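Local structure of D-mannonate dehydratase (3BDK) at residues K203-T208 against V214-H219; A101-Y106 against L198-K203; K40-M45 against D349-A354; K22-W27 against E79-E84. The protein probably catalyses the metal-dependent dehydration of D-mannonate to 2-dehydro-3-deoxy-D-gluconate, a step of pentose and glucuronate interconversion. All blocks are in the same frame, centred on the assembly; numbering follows the deposited sequence.

Overall arrangement
From the N terminus, the loop 22-27 comes first and meets the barrel strand 79-84, which closes contact 4. Before contact 4 closes, 40-45 has already opened contact 3. Contact 3 joins the turn before strand 47-50 to helix 348-368, near the C terminus, so contacts 3 and 4 cross. They touch through F25, M45 and R350. Contacts 2 and 1 follow in series, both within the long span of contact 3. Contact 2 joins helix 99-114 to helix 191-210. Contact 1 joins helix 191-210 to strand 215-218, and contacts 1 and 2 share K203. Contacts 1 and 4 reach the same parallel sheet and come together at the manganese and sugar site, where H219 lies beside E84.

Contact 1 of 4, residues K203-T208 against V214-H219; sequences KAILPT and VKMAIH. With MN (manganese (II) ion), chain D.
L206 on helix 191-210 is level with M216 on strand 215-218, with L206 CA 8.0 Å from M216 CA. No hydrogen bond joins the two segments; the contact is a small apolar one, and all three touching residues are buried. M216 is at its middle. Its chain bends at chi2 and chi3, which brings the terminal CE to the helix residue I205, where M216 CE lies 3.9 Å from I205 CD1. These two side chains cross at about a right angle. I205 sets its CG1 arm between the backbone N and the carbonyl carbon (chi1 72°), and CD1 at the end of that arm does the touching. L206 meets the methionine nearer its backbone, L206 CD2 being 4.2 Å from M216 CG. I110 of helix 99-114 and V121 of strand 120-123 also pack on M216. Further along the segment, H219 NE2 binds the manganese ion at 2.5 Å, together with H286 and D330. The arrangement is a helix lying on the next strand of a xylose isomerase-like TIM barrel, with the metal ligand H219 at the C-terminal end of that strand.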
loop_
_atom_site.group_PDB
_atom_site.type_symbol
_atom_site.label_atom_id
_atom_site.label_comp_id
_atom_site.label_asym_id
_atom_site.label_seq_id
_atom_site.Cartn_x
_atom_site.Cartn_y
_atom_site.Cartn_z
ATOM N N LYS A 203 25.900 -13.406 -26.822
ATOM C CA LYS A 203 27.009 -14.348 -26.674
ATOM C C LYS A 203 28.315 -13.623 -26.443
ATOM O O LYS A 203 29.243 -14.198 -25.900
ATOM C CB LYS A 203 27.082 -15.414 -27.787
ATOM C CG LYS A 203 27.068 -14.898 -29.221
ATOM C CD LYS A 203 27.053 -16.045 -30.247
ATOM C CE LYS A 203 25.856 -16.947 -30.035
ATOM N NZ LYS A 203 24.666 -16.143 -29.621
ATOM N N ALA A 204 28.353 -12.350 -26.821
ATOM C CA ALA A 204 29.469 -11.472 -26.497
ATOM C C ALA A 204 29.608 -11.212 -24.982
ATOM O O ALA A 204 30.703 -11.378 -24.420
ATOM C CB ALA A 204 29.346 -10.144 -27.254
ATOM N N ILE A 205 28.498 -10.828 -24.336
ATOM C CA ILE A 205 28.532 -10.272 -22.977
ATOM C C ILE A 205 28.301 -11.256 -21.831
ATOM O O ILE A 205 28.643 -10.962 -20.684
ATOM C CB ILE A 205 27.560 -9.055 -22.793
ATOM C CG1 ILE A 205 26.093 -9.500 -22.786
ATOM C CG2 ILE A 205 27.827 -7.978 -23.837
ATOM C CD1 ILE A 205 25.150 -8.475 -22.197
ATOM N N LEU A 206 27.731 -12.415 -22.123
ATOM C CA LEU A 206 27.357 -13.328 -21.058
ATOM C C LEU A 206 28.520 -13.919 -20.248
ATOM O O LEU A 206 28.523 -13.795 -19.026
ATOM C CB LEU A 206 26.368 -14.384 -21.552
ATOM C CG LEU A 206 24.888 -14.068 -21.269
ATOM C CD1 LEU A 206 24.424 -14.636 -19.922
ATOM C CD2 LEU A 206 24.565 -12.579 -21.362
ATOM N N PRO A 207 29.524 -14.528 -20.911
ATOM C CA PRO A 207 30.661 -15.007 -20.116
ATOM C C PRO A 207 31.269 -13.872 -19.279
ATOM O O PRO A 207 31.608 -14.089 -18.124
ATOM C CB PRO A 207 31.661 -15.472 -21.182
ATOM C CG PRO A 207 31.234 -14.763 -22.446
ATOM C CD PRO A 207 29.737 -14.776 -22.346
ATOM N N THR A 208 31.377 -12.675 -19.861
ATOM C CA THR A 208 31.800 -11.468 -19.143
ATOM C C THR A 208 30.971 -11.267 -17.880
ATOM O O THR A 208 31.488 -10.819 -16.867
ATOM C CB THR A 208 31.668 -10.195 -20.040
ATOM O OG1 THR A 208 32.267 -10.429 -21.329
ATOM C CG2 THR A 208 32.311 -8.965 -19.391
ATOM N N VAL A 214 27.329 -11.053 -11.932
ATOM C CA VAL A 214 26.158 -10.261 -12.324
ATOM C C VAL A 214 25.188 -11.010 -13.245
ATOM O O VAL A 214 25.614 -11.562 -14.260
ATOM C CB VAL A 214 26.629 -8.991 -13.084
ATOM C CG1 VAL A 214 25.453 -8.171 -13.572
ATOM C CG2 VAL A 214 27.551 -8.143 -12.222
ATOM N N LYS A 215 23.894 -11.016 -12.906
ATOM C CA LYS A 215 22.861 -11.640 -13.767
ATOM C C LYS A 215 22.118 -10.612 -14.628
ATOM O O LYS A 215 21.646 -9.579 -14.121
ATOM C CB LYS A 215 21.823 -12.434 -12.958
ATOM C CG LYS A 215 22.383 -13.405 -11.951
ATOM C CD LYS A 215 21.285 -14.273 -11.358
ATOM C CE LYS A 215 21.553 -14.537 -9.873
ATOM N NZ LYS A 215 20.721 -15.656 -9.329
ATOM N N MET A 216 22.017 -10.895 -15.922
ATOM C CA MET A 216 21.366 -9.984 -16.857
ATOM C C MET A 216 19.868 -10.255 -16.939
ATOM O O MET A 216 19.429 -11.402 -16.844
ATOM C CB MET A 216 21.998 -10.099 -18.246
ATOM C CG MET A 216 23.504 -9.895 -18.261
ATOM S SD MET A 216 24.001 -8.328 -17.520
ATOM C CE MET A 216 23.676 -7.197 -18.870
ATOM N N ALA A 217 19.088 -9.194 -17.115
ATOM C CA ALA A 217 17.634 -9.298 -17.087
ATOM C C ALA A 217 16.990 -8.281 -18.023
ATOM O O ALA A 217 17.009 -7.078 -17.757
ATOM C CB ALA A 217 17.116 -9.119 -15.668
ATOM N N ILE A 218 16.420 -8.770 -19.119
ATOM C CA ILE A 218 16.034 -7.910 -20.231
ATOM C C ILE A 218 14.623 -7.362 -20.040
ATOM O O ILE A 218 13.658 -8.122 -19.955
ATOM C CB ILE A 218 16.106 -8.658 -21.575
ATOM C CG1 ILE A 218 15.721 -7.726 -22.725
ATOM C CG2 ILE A 218 15.206 -9.884 -21.552
ATOM C CD1 ILE A 218 16.669 -8.396 -24.903
ATOM N N HIS A 219 14.510 -6.040 -19.974
ATOM C CA HIS A 219 13.210 -5.384 -19.914
ATOM C C HIS A 219 12.438 -5.570 -21.217
ATOM O O HIS A 219 12.924 -5.223 -22.293
ATOM C CB HIS A 219 13.376 -3.893 -19.611
ATOM C CG HIS A 219 12.130 -3.238 -19.102
ATOM N ND1 HIS A 219 11.148 -2.753 -19.941
ATOM C CD2 HIS A 219 11.705 -2.988 -17.841
ATOM C CE1 HIS A 219 10.173 -2.232 -19.217
ATOM N NE2 HIS A 219 10.485 -2.362 -17.941
HETATM MN MN MN D . 9.790 -0.587 -16.356
#

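Contact 2 of 4, residues A101-Y106 against L198-K203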
loop_
_atom_site.group_PDB
_atom_site.type_symbol
_atom_site.label_atom_id
_atom_site.label_comp_id
_atom_site.label_asym_id
_atom_site.label_seq_id
_atom_site.Cartn_x
_atom_site.Cartn_y
_atom_site.Cartn_z
ATOM N N ALA A 101 33.584 -2.047 -30.266
ATOM C CA ALA A 101 34.104 -1.109 -29.289
ATOM C C ALA A 101 33.012 -0.745 -28.278
ATOM O O ALA A 101 33.258 -0.722 -27.075
ATOM C CB ALA A 101 34.634 0.142 -29.992
ATOM N N LEU A 102 31.805 -0.463 -28.767
ATOM C CA LEU A 102 30.699 -0.117 -27.877
ATOM C C LEU A 102 30.427 -1.276 -26.923
ATOM O O LEU A 102 30.306 -1.072 -25.710
ATOM C CB LEU A 102 29.461 0.332 -28.666
ATOM C CG LEU A 102 29.706 1.616 -29.492
ATOM C CD1 LEU A 102 28.856 1.666 -30.746
ATOM C CD2 LEU A 102 29.515 2.891 -28.700
ATOM N N ILE A 103 30.404 -2.492 -27.469
ATOM C CA ILE A 103 30.279 -3.711 -26.665
ATOM C C ILE A 103 31.437 -3.841 -25.668
ATOM O O ILE A 103 31.245 -4.323 -24.546
ATOM C CB ILE A 103 30.158 -4.976 -27.554
ATOM C CG1 ILE A 103 28.824 -4.958 -28.306
ATOM C CG2 ILE A 103 30.292 -6.260 -26.719
ATOM C CD1 ILE A 103 28.686 -6.025 -29.369
ATOM N N GLU A 104 32.627 -3.404 -26.088
ATOM C CA GLU A 104 33.782 -3.313 -25.190
ATOM C C GLU A 104 33.463 -2.489 -23.947
ATOM O O GLU A 104 33.519 -2.986 -22.824
ATOM C CB GLU A 104 34.993 -2.709 -25.908
ATOM C CG GLU A 104 35.796 -3.718 -26.677
ATOM C CD GLU A 104 36.044 -4.971 -25.865
ATOM O OE1 GLU A 104 36.539 -4.842 -24.716
ATOM O OE2 GLU A 104 35.731 -6.075 -26.376
ATOM N N ASN A 105 33.108 -1.232 -24.174
ATOM C CA ASN A 105 32.735 -0.330 -23.108
ATOM C C ASN A 105 31.635 -0.875 -22.219
ATOM O O ASN A 105 31.619 -0.601 -21.019
ATOM C CB ASN A 105 32.365 1.029 -23.695
ATOM C CG ASN A 105 33.591 1.813 -24.133
ATOM O OD1 ASN A 105 33.539 2.572 -25.099
ATOM N ND2 ASN A 105 34.711 1.621 -23.420
ATOM N N TYR A 106 30.738 -1.660 -22.827
ATOM C CA TYR A 106 29.664 -2.371 -22.126
ATOM C C TYR A 106 30.216 -3.567 -21.326
ATOM O O TYR A 106 29.723 -3.851 -20.233
ATOM C CB TYR A 106 28.572 -2.817 -23.119
ATOM C CG TYR A 106 27.193 -2.989 -22.505
ATOM C CD1 TYR A 106 26.848 -4.165 -21.841
ATOM C CD2 TYR A 106 26.234 -1.978 -22.590
ATOM C CE1 TYR A 106 25.596 -4.332 -21.268
ATOM C CE2 TYR A 106 24.958 -2.136 -22.011
ATOM C CZ TYR A 106 24.652 -3.319 -21.347
ATOM O OH TYR A 106 23.410 -3.515 -20.766
ATOM N N LEU A 198 20.970 -9.102 -31.549
ATOM C CA LEU A 198 20.870 -9.390 -30.131
ATOM C C LEU A 198 21.691 -10.598 -29.778
ATOM O O LEU A 198 22.401 -10.600 -28.776
ATOM C CB LEU A 198 19.413 -9.639 -29.713
ATOM C CG LEU A 198 19.132 -10.113 -28.271
ATOM C CD1 LEU A 198 19.564 -9.086 -27.221
ATOM C CD2 LEU A 198 17.665 -10.459 -28.091
ATOM N N GLU A 199 21.573 -11.642 -30.588
ATOM C CA GLU A 199 22.319 -12.853 -30.348
ATOM C C GLU A 199 23.821 -12.565 -30.296
ATOM O O GLU A 199 24.524 -13.043 -29.404
ATOM C CB GLU A 199 22.006 -13.872 -31.420
ATOM C CG GLU A 199 22.338 -15.290 -30.986
ATOM C CD GLU A 199 22.389 -16.236 -32.147
ATOM O OE1 GLU A 199 21.645 -15.989 -33.129
ATOM O OE2 GLU A 199 23.183 -17.206 -32.080
ATOM N N TYR A 200 24.290 -11.762 -31.245
ATOM C CA TYR A 200 25.664 -11.314 -31.295
ATOM C C TYR A 200 26.063 -10.632 -29.994
ATOM O O TYR A 200 27.125 -10.917 -29.429
ATOM C CB TYR A 200 25.834 -10.334 -32.446
ATOM C CG TYR A 200 27.268 -9.910 -32.721
ATOM C CD1 TYR A 200 28.096 -10.674 -33.554
ATOM C CD2 TYR A 200 27.785 -8.738 -32.171
ATOM C CE1 TYR A 200 29.402 -10.285 -33.824
ATOM C CE2 TYR A 200 29.089 -8.337 -32.430
ATOM C CZ TYR A 200 29.895 -9.110 -33.262
ATOM O OH TYR A 200 31.192 -8.715 -33.524
ATOM N N PHE A 201 25.201 -9.724 -29.542
ATOM C CA PHE A 201 25.372 -8.983 -28.285
ATOM C C PHE A 201 25.385 -9.908 -27.064
ATOM O O PHE A 201 26.230 -9.769 -26.193
ATOM C CB PHE A 201 24.258 -7.929 -28.172
ATOM C CG PHE A 201 24.239 -7.167 -26.876
ATOM C CD1 PHE A 201 23.257 -7.424 -25.921
ATOM C CD2 PHE A 201 25.164 -6.152 -26.630
ATOM C CE1 PHE A 201 23.214 -6.713 -24.735
ATOM C CE2 PHE A 201 25.125 -5.422 -25.446
ATOM C CZ PHE A 201 24.156 -5.707 -24.491
ATOM N N ILE A 202 24.453 -10.852 -27.028
ATOM C CA ILE A 202 24.314 -11.779 -25.913
ATOM C C ILE A 202 25.555 -12.659 -25.777
ATOM O O ILE A 202 26.220 -12.638 -24.740
ATOM C CB ILE A 202 23.015 -12.633 -26.028
ATOM C CG1 ILE A 202 21.770 -11.790 -25.720
ATOM C CG2 ILE A 202 23.054 -13.845 -25.127
ATOM C CD1 ILE A 202 21.777 -11.034 -24.372
ATOM N N LYS A 203 25.900 -13.406 -26.822
ATOM C CA LYS A 203 27.009 -14.348 -26.674
ATOM C C LYS A 203 28.315 -13.623 -26.443
ATOM O O LYS A 203 29.243 -14.198 -25.900
ATOM C CB LYS A 203 27.082 -15.414 -27.787
ATOM C CG LYS A 203 27.068 -14.898 -29.221
ATOM C CD LYS A 203 27.053 -16.045 -30.247
ATOM C CE LYS A 203 25.856 -16.947 -30.035
ATOM N NZ LYS A 203 24.666 -16.143 -29.621
#
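F201 holds its CG anti to the backbone N (chi1 175°), and Y106 takes the same kind of first torsion. Each ring is thereby carried between helix 99-114 and helix 191-210. The rings meet as a T-shaped pair. Their planes stand 72° apart, and the edge of F201 points at the face of Y106. The foremost atom is F201 CZ, which lies above the rim of the tyrosine ring, 3.8 Å from Y106 CE1 and 4.0 Å from Y106 CZ. I103 fills the other part of the interface. Its CG2 branch is anti to the backbone N, and its CG1 arm reaches toward the second helix. I103 CG1 lies at the edge of the F201 ring, 4.2 Å from F201 CD2. At the end of the same arm, I103 CD1 meets the edge of Y200, 3.9 Å from Y200 CE2. The short helix axes are 11.4 Å apart at their closest and are inclined at 41°, with both helices running in broadly the same direction. I92 of helix 90-93 packs on both I103 and F201, and Y123 of strand 120-123 touches both Y106 and F201. The two tyrosine hydroxyls turn to other partners: Y106 OH bonds I86 O, and Y200 OH bonds D100 OD1. Segments 101-106 and 198-203 thus meet by apolar and aromatic packing alone, although the Y200-D100 bond does join the two helices. No hydrogen bond links the segments, so their fit rests on shape and ring packing, while the hydroxyl bonds hold the far ends of the tyrosine rings.

Contact 3 of 4, residues K40-M45 against D349-A354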
loop_
_atom_site.group_PDB
_atom_site.type_symbol
_atom_site.label_atom_id
_atom_site.label_comp_id
_atom_site.label_asym_id
_atom_site.label_seq_id
_atom_site.Cartn_x
_atom_site.Cartn_y
_atom_site.Cartn_z
ATOM N N LYS A 40 13.494 4.940 2.175
ATOM C CA LYS A 40 13.723 4.117 3.376
ATOM C C LYS A 40 12.480 4.091 4.283
ATOM O O LYS A 40 12.230 3.103 4.983
ATOM C CB LYS A 40 14.977 4.626 4.135
ATOM C CG LYS A 40 15.259 4.033 5.546
ATOM C CD LYS A 40 15.329 2.493 5.552
ATOM C CE LYS A 40 16.075 1.931 6.771
ATOM N NZ LYS A 40 15.806 0.456 6.931
ATOM N N ALA A 41 11.705 5.173 4.246
ATOM C CA ALA A 41 10.510 5.320 5.081
ATOM C C ALA A 41 9.355 4.353 4.781
ATOM O O ALA A 41 8.516 4.124 5.641
ATOM C CB ALA A 41 10.021 6.758 5.035
ATOM N N ILE A 42 9.305 3.806 3.564
ATOM C CA ILE A 42 8.279 2.835 3.157
ATOM C C ILE A 42 8.507 1.544 3.913
ATOM O O ILE A 42 9.626 1.037 3.923
ATOM C CB ILE A 42 8.366 2.528 1.636
ATOM C CG1 ILE A 42 8.023 3.766 0.810
ATOM C CG2 ILE A 42 7.475 1.349 1.253
ATOM C CD1 ILE A 42 8.622 3.754 -0.591
ATOM N N PRO A 43 7.457 1.001 4.552
ATOM C CA PRO A 43 7.599 -0.245 5.299
ATOM C C PRO A 43 8.180 -1.316 4.401
ATOM O O PRO A 43 7.920 -1.306 3.198
ATOM C CB PRO A 43 6.159 -0.619 5.644
ATOM C CG PRO A 43 5.415 0.636 5.614
ATOM C CD PRO A 43 6.078 1.519 4.604
ATOM N N GLY A 44 8.978 -2.206 4.989
ATOM C CA GLY A 44 9.532 -3.377 4.298
ATOM C C GLY A 44 10.472 -3.138 3.120
ATOM O O GLY A 44 11.019 -4.087 2.551
ATOM N N MET A 45 10.651 -1.875 2.758
ATOM C CA MET A 45 11.449 -1.507 1.599
ATOM C C MET A 45 12.911 -1.726 1.896
ATOM O O MET A 45 13.433 -1.187 2.881
ATOM C CB MET A 45 11.216 -0.040 1.250
ATOM C CG MET A 45 11.941 0.425 -0.001
ATOM S SD MET A 45 11.524 -0.549 -1.451
ATOM C CE MET A 45 9.857 0.017 -1.799
ATOM N N ASP A 349 1.958 6.900 -5.301
ATOM C CA ASP A 349 1.346 5.661 -5.820
ATOM C C ASP A 349 2.352 4.513 -5.931
ATOM O O ASP A 349 2.019 3.354 -5.725
ATOM C CB ASP A 349 0.627 5.885 -7.144
ATOM C CG ASP A 349 -0.435 4.837 -7.399
ATOM O OD1 ASP A 349 -1.133 4.459 -6.426
ATOM O OD2 ASP A 349 -0.579 4.388 -8.566
ATOM N N ARG A 350 3.600 4.852 -6.218
ATOM C CA ARG A 350 4.653 3.859 -6.233
ATOM C C ARG A 350 4.709 3.192 -4.852
ATOM O O ARG A 350 4.626 1.969 -4.734
ATOM C CB ARG A 350 5.954 4.533 -6.611
ATOM C CG ARG A 350 6.716 3.824 -7.698
ATOM C CD ARG A 350 7.285 4.789 -8.761
ATOM N NE ARG A 350 8.082 5.911 -8.242
ATOM C CZ ARG A 350 9.318 5.813 -7.746
ATOM N NH1 ARG A 350 9.920 4.635 -7.651
ATOM N NH2 ARG A 350 9.952 6.896 -7.327
ATOM N N ALA A 351 4.778 3.993 -3.794
ATOM C CA ALA A 351 4.779 3.422 -2.424
ATOM C C ALA A 351 3.495 2.656 -2.087
ATOM O O ALA A 351 3.570 1.517 -1.593
ATOM C CB ALA A 351 5.074 4.477 -1.403
ATOM N N LEU A 352 2.329 3.243 -2.391
ATOM C CA LEU A 352 1.041 2.543 -2.196
ATOM C C LEU A 352 1.028 1.158 -2.844
ATOM O O LEU A 352 0.464 0.206 -2.277
ATOM C CB LEU A 352 -0.169 3.376 -2.655
ATOM C CG LEU A 352 -0.534 4.640 -1.855
ATOM C CD1 LEU A 352 -1.638 5.401 -2.522
ATOM C CD2 LEU A 352 -0.939 4.346 -0.422
ATOM N N GLY A 353 1.647 1.052 -4.019
ATOM C CA GLY A 353 1.900 -0.236 -4.653
ATOM C C GLY A 353 2.756 -1.154 -3.791
ATOM O O GLY A 353 2.368 -2.294 -3.498
ATOM N N ALA A 354 3.914 -0.663 -3.367
ATOM C CA ALA A 354 4.831 -1.497 -2.596
ATOM C C ALA A 354 4.153 -2.142 -1.381
ATOM O O ALA A 354 4.187 -3.374 -1.215
ATOM C CB ALA A 354 6.040 -0.703 -2.195
#
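I42 and M45 are the first and last residues of a type II beta turn that packs against A351 and A354, on helix 348-368 of the TIM barrel. The turn leads from helix 36-40 to strand 47-50, so the contact ties the start of the barrel to its last long helix. Backbone bonds shape each side. M45 N donates to I42 O at 3.3 Å and closes the turn, while G44 takes the positive phi of its third position. In the helix, A354 N bonds R350 O at 3.1 Å. Between the segments the interaction is wholly apolar. I42 meets two alanines with two different branches. Its CG1 arm lies against the first, with I42 CD1 3.7 Å and I42 CG1 3.8 Å from A351 CB. Its CG2 methyl faces the second, I42 CG2 being 4.3 Å from A354 CB. The approach is close, with I42 CA 6.6 Å from A351 CA. Polar groups nearby are engaged elsewhere. R350 gives NE to G346 O and NH2 to Y345 O, next to the sugar pocket that Y345 lines, and D349 forms a salt bridge with R333. The other subunit covers this region too: W336 of the second subunit packs on A41 and A351, and R333 of that subunit bonds A41 O. M45 sends CG anti to its own N (chi1 -176°) and then bends twice, which places M45 CE 3.9 Å from A354 CB.

Contact 4 of 4, residues K22-W27 against E79-E84; sequences KMSFRW and EITVIE. With DNO (D-mannose), chain C.
The R26 guanidinium has E84 CG over one face, 3.1 Å from R26 NH1, and D-mannose O5 at its edge, in the plane. This is the substrate-analogue pocket of the TIM barrel, where the loop 22-27 passes strand 79-84 with end-to-end directions 55° apart. R26 NH1 makes a weak hydrogen bond to D-mannose O5, 3.4 Å long with an N-H...O angle of 163°. The sugar's O3 is nearer, 2.6 Å from R26 NH1, and approaches obliquely. The arginine is extended from CG to NE, which carries its head to the sugar. The E84 carboxylate is inclined 39° to the guanidinium. E84 OE2 lies 3.7 Å from R26 NH1, well out of the guanidinium plane, so this long salt bridge acts through charge alone. E84 OE1 has its own partner, R328. At the far end of the contact, K22 NZ forms a salt bridge and hydrogen bond with E79 OE2 at 2.7 Å, reaching it from above the carboxylate plane. Between the two charged pairs sits S24. Its hydroxyl oxygen rests on the T81 methyl, S24 OG to T81 CG2 being 3.2 Å, and S24 OG donates back to K22 O at 2.6 Å.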
loop_
_atom_site.group_PDB
_atom_site.type_symbol
_atom_site.label_atom_id
_atom_site.label_comp_id
_atom_site.label_asym_id
_atom_site.label_seq_id
_atom_site.Cartn_x
_atom_site.Cartn_y
_atom_site.Cartn_z
ATOM N N LYS A 22 13.036 -9.253 -2.199
ATOM C CA LYS A 22 13.417 -8.030 -1.542
ATOM C C LYS A 22 12.790 -6.809 -2.212
ATOM O O LYS A 22 13.243 -6.348 -3.252
ATOM C CB LYS A 22 14.947 -7.939 -1.456
ATOM C CG LYS A 22 15.568 -9.129 -0.684
ATOM C CD LYS A 22 17.092 -9.237 -0.854
ATOM C CE LYS A 22 17.819 -8.044 -0.223
ATOM N NZ LYS A 22 19.298 -8.205 -0.190
ATOM N N MET A 23 11.745 -6.279 -1.590
ATOM C CA MET A 23 11.059 -5.113 -2.123
ATOM C C MET A 23 12.071 -4.031 -2.432
ATOM O O MET A 23 12.954 -3.777 -1.631
ATOM C CB MET A 23 10.011 -4.605 -1.130
ATOM C CG MET A 23 8.656 -4.279 -1.767
ATOM S SD MET A 23 7.777 -5.707 -2.459
ATOM C CE MET A 23 8.044 -6.910 -1.157
ATOM N N SER A 24 11.944 -3.414 -3.604
ATOM C CA SER A 24 12.929 -2.454 -4.097
ATOM C C SER A 24 12.238 -1.273 -4.732
ATOM O O SER A 24 11.029 -1.230 -4.735
ATOM C CB SER A 24 13.857 -3.133 -5.082
ATOM O OG SER A 24 14.361 -4.305 -4.482
ATOM N N PHE A 25 12.990 -0.329 -5.281
ATOM C CA PHE A 25 12.418 0.962 -5.640
ATOM C C PHE A 25 13.438 1.780 -6.424
ATOM O O PHE A 25 14.583 1.933 -5.998
ATOM C CB PHE A 25 12.051 1.702 -4.345
ATOM C CG PHE A 25 10.878 2.619 -4.455
ATOM C CD1 PHE A 25 11.064 3.984 -4.565
ATOM C CD2 PHE A 25 9.575 2.130 -4.388
ATOM C CE1 PHE A 25 9.972 4.848 -4.638
ATOM C CE2 PHE A 25 8.477 2.994 -4.458
ATOM C CZ PHE A 25 8.677 4.338 -4.585
ATOM N N ARG A 26 13.035 2.328 -7.560
ATOM C CA ARG A 26 13.991 3.023 -8.405
ATOM C C ARG A 26 14.313 4.398 -7.861
ATOM O O ARG A 26 13.409 5.131 -7.468
ATOM C CB ARG A 26 13.484 3.129 -9.843
ATOM C CG ARG A 26 14.550 3.522 -10.840
ATOM C CD ARG A 26 14.066 3.285 -12.236
ATOM N NE ARG A 26 14.954 3.830 -13.258
ATOM C CZ ARG A 26 14.830 3.556 -14.553
ATOM N NH1 ARG A 26 13.856 2.753 -14.954
ATOM N NH2 ARG A 26 15.675 4.078 -15.441
ATOM N N TRP A 27 15.601 4.736 -7.833
ATOM C CA TRP A 27 16.045 6.070 -7.440
ATOM C C TRP A 27 16.962 6.659 -8.520
ATOM O O TRP A 27 17.941 6.037 -8.927
ATOM C CB TRP A 27 16.721 6.032 -6.059
ATOM C CG TRP A 27 17.122 7.397 -5.531
ATOM C CD1 TRP A 27 16.287 8.420 -5.150
ATOM C CD2 TRP A 27 18.458 7.880 -5.330
ATOM N NE1 TRP A 27 17.023 9.505 -4.730
ATOM C CE2 TRP A 27 18.354 9.205 -4.830
ATOM C CE3 TRP A 27 19.734 7.320 -5.527
ATOM C CZ2 TRP A 27 19.469 9.979 -4.525
ATOM C CZ3 TRP A 27 20.850 8.095 -5.227
ATOM C CH2 TRP A 27 20.708 9.413 -4.730
ATOM N N GLU A 79 20.214 -0.547 0.204
ATOM C CA GLU A 79 21.135 -1.400 -0.542
ATOM C C GLU A 79 20.765 -1.465 -2.034
ATOM O O GLU A 79 19.578 -1.503 -2.381
ATOM C CB GLU A 79 21.088 -2.810 0.074
ATOM C CG GLU A 79 21.449 -3.945 -0.860
ATOM C CD GLU A 79 21.363 -5.308 -0.199
ATOM O OE1 GLU A 79 22.420 -5.969 -0.075
ATOM O OE2 GLU A 79 20.248 -5.721 0.198
ATOM N N ILE A 80 21.770 -1.499 -2.912
ATOM C CA ILE A 80 21.529 -1.788 -4.337
ATOM C C ILE A 80 21.325 -3.280 -4.590
ATOM O O ILE A 80 22.201 -4.090 -4.296
ATOM C CB ILE A 80 22.670 -1.334 -5.225
ATOM C CG1 ILE A 80 23.211 0.029 -4.764
ATOM C CG2 ILE A 80 22.201 -1.342 -6.673
ATOM C CD1 ILE A 80 22.851 1.218 -5.661
ATOM N N THR A 81 20.173 -3.632 -5.150
ATOM C CA THR A 81 19.822 -5.027 -5.410
ATOM C C THR A 81 19.868 -5.351 -6.912
ATOM O O THR A 81 19.960 -6.524 -7.299
ATOM C CB THR A 81 18.417 -5.349 -4.843
ATOM O OG1 THR A 81 18.067 -6.717 -5.105
ATOM C CG2 THR A 81 17.363 -4.425 -5.448
ATOM N N VAL A 82 19.803 -4.293 -7.732
ATOM C CA VAL A 82 19.637 -4.359 -9.184
ATOM C C VAL A 82 19.992 -3.000 -9.759
ATOM O O VAL A 82 19.736 -1.978 -9.134
ATOM C CB VAL A 82 18.158 -4.620 -9.588
ATOM C CG1 VAL A 82 17.978 -4.513 -11.105
ATOM C CG2 VAL A 82 17.653 -5.972 -9.077
ATOM N N ILE A 83 20.570 -2.983 -10.952
ATOM C CA ILE A 83 20.816 -1.727 -11.647
ATOM C C ILE A 83 19.834 -1.581 -12.796
ATOM O O ILE A 83 19.759 -2.445 -13.666
ATOM C CB ILE A 83 22.280 -1.621 -12.137
ATOM C CG1 ILE A 83 23.187 -1.317 -10.939
ATOM C CG2 ILE A 83 22.435 -0.546 -13.235
ATOM C CD1 ILE A 83 24.624 -1.113 -11.278
ATOM N N GLU A 84 19.054 -0.507 -12.784
ATOM C CA GLU A 84 18.084 -0.333 -13.836
ATOM C C GLU A 84 18.741 0.384 -14.966
ATOM O O GLU A 84 18.720 1.621 -15.070
ATOM C CB GLU A 84 16.825 0.395 -13.412
ATOM C CG GLU A 84 15.745 0.299 -14.484
ATOM C CD GLU A 84 14.738 -0.818 -14.245
ATOM O OE1 GLU A 84 14.852 -1.548 -13.237
ATOM O OE2 GLU A 84 13.799 -0.948 -15.055
HETATM C C1 DNO C . 9.570 2.691 -19.069
HETATM C C2 DNO C . 10.226 2.763 -17.680
HETATM C C3 DNO C . 11.341 3.846 -17.535
HETATM C C4 DNO C . 12.576 3.880 -18.494
HETATM C C5 DNO C . 13.231 2.542 -18.952
HETATM C C6 DNO C . 14.720 2.770 -19.245
HETATM O O1 DNO C . 8.548 2.025 -19.243
HETATM O O2 DNO C . 10.687 1.462 -17.276
HETATM O O3 DNO C . 11.854 3.781 -16.208
HETATM O O4 DNO C . 12.279 4.715 -19.621
HETATM O O5 DNO C . 13.126 1.486 -17.984
HETATM O O6 DNO C . 14.901 2.979 -20.648
#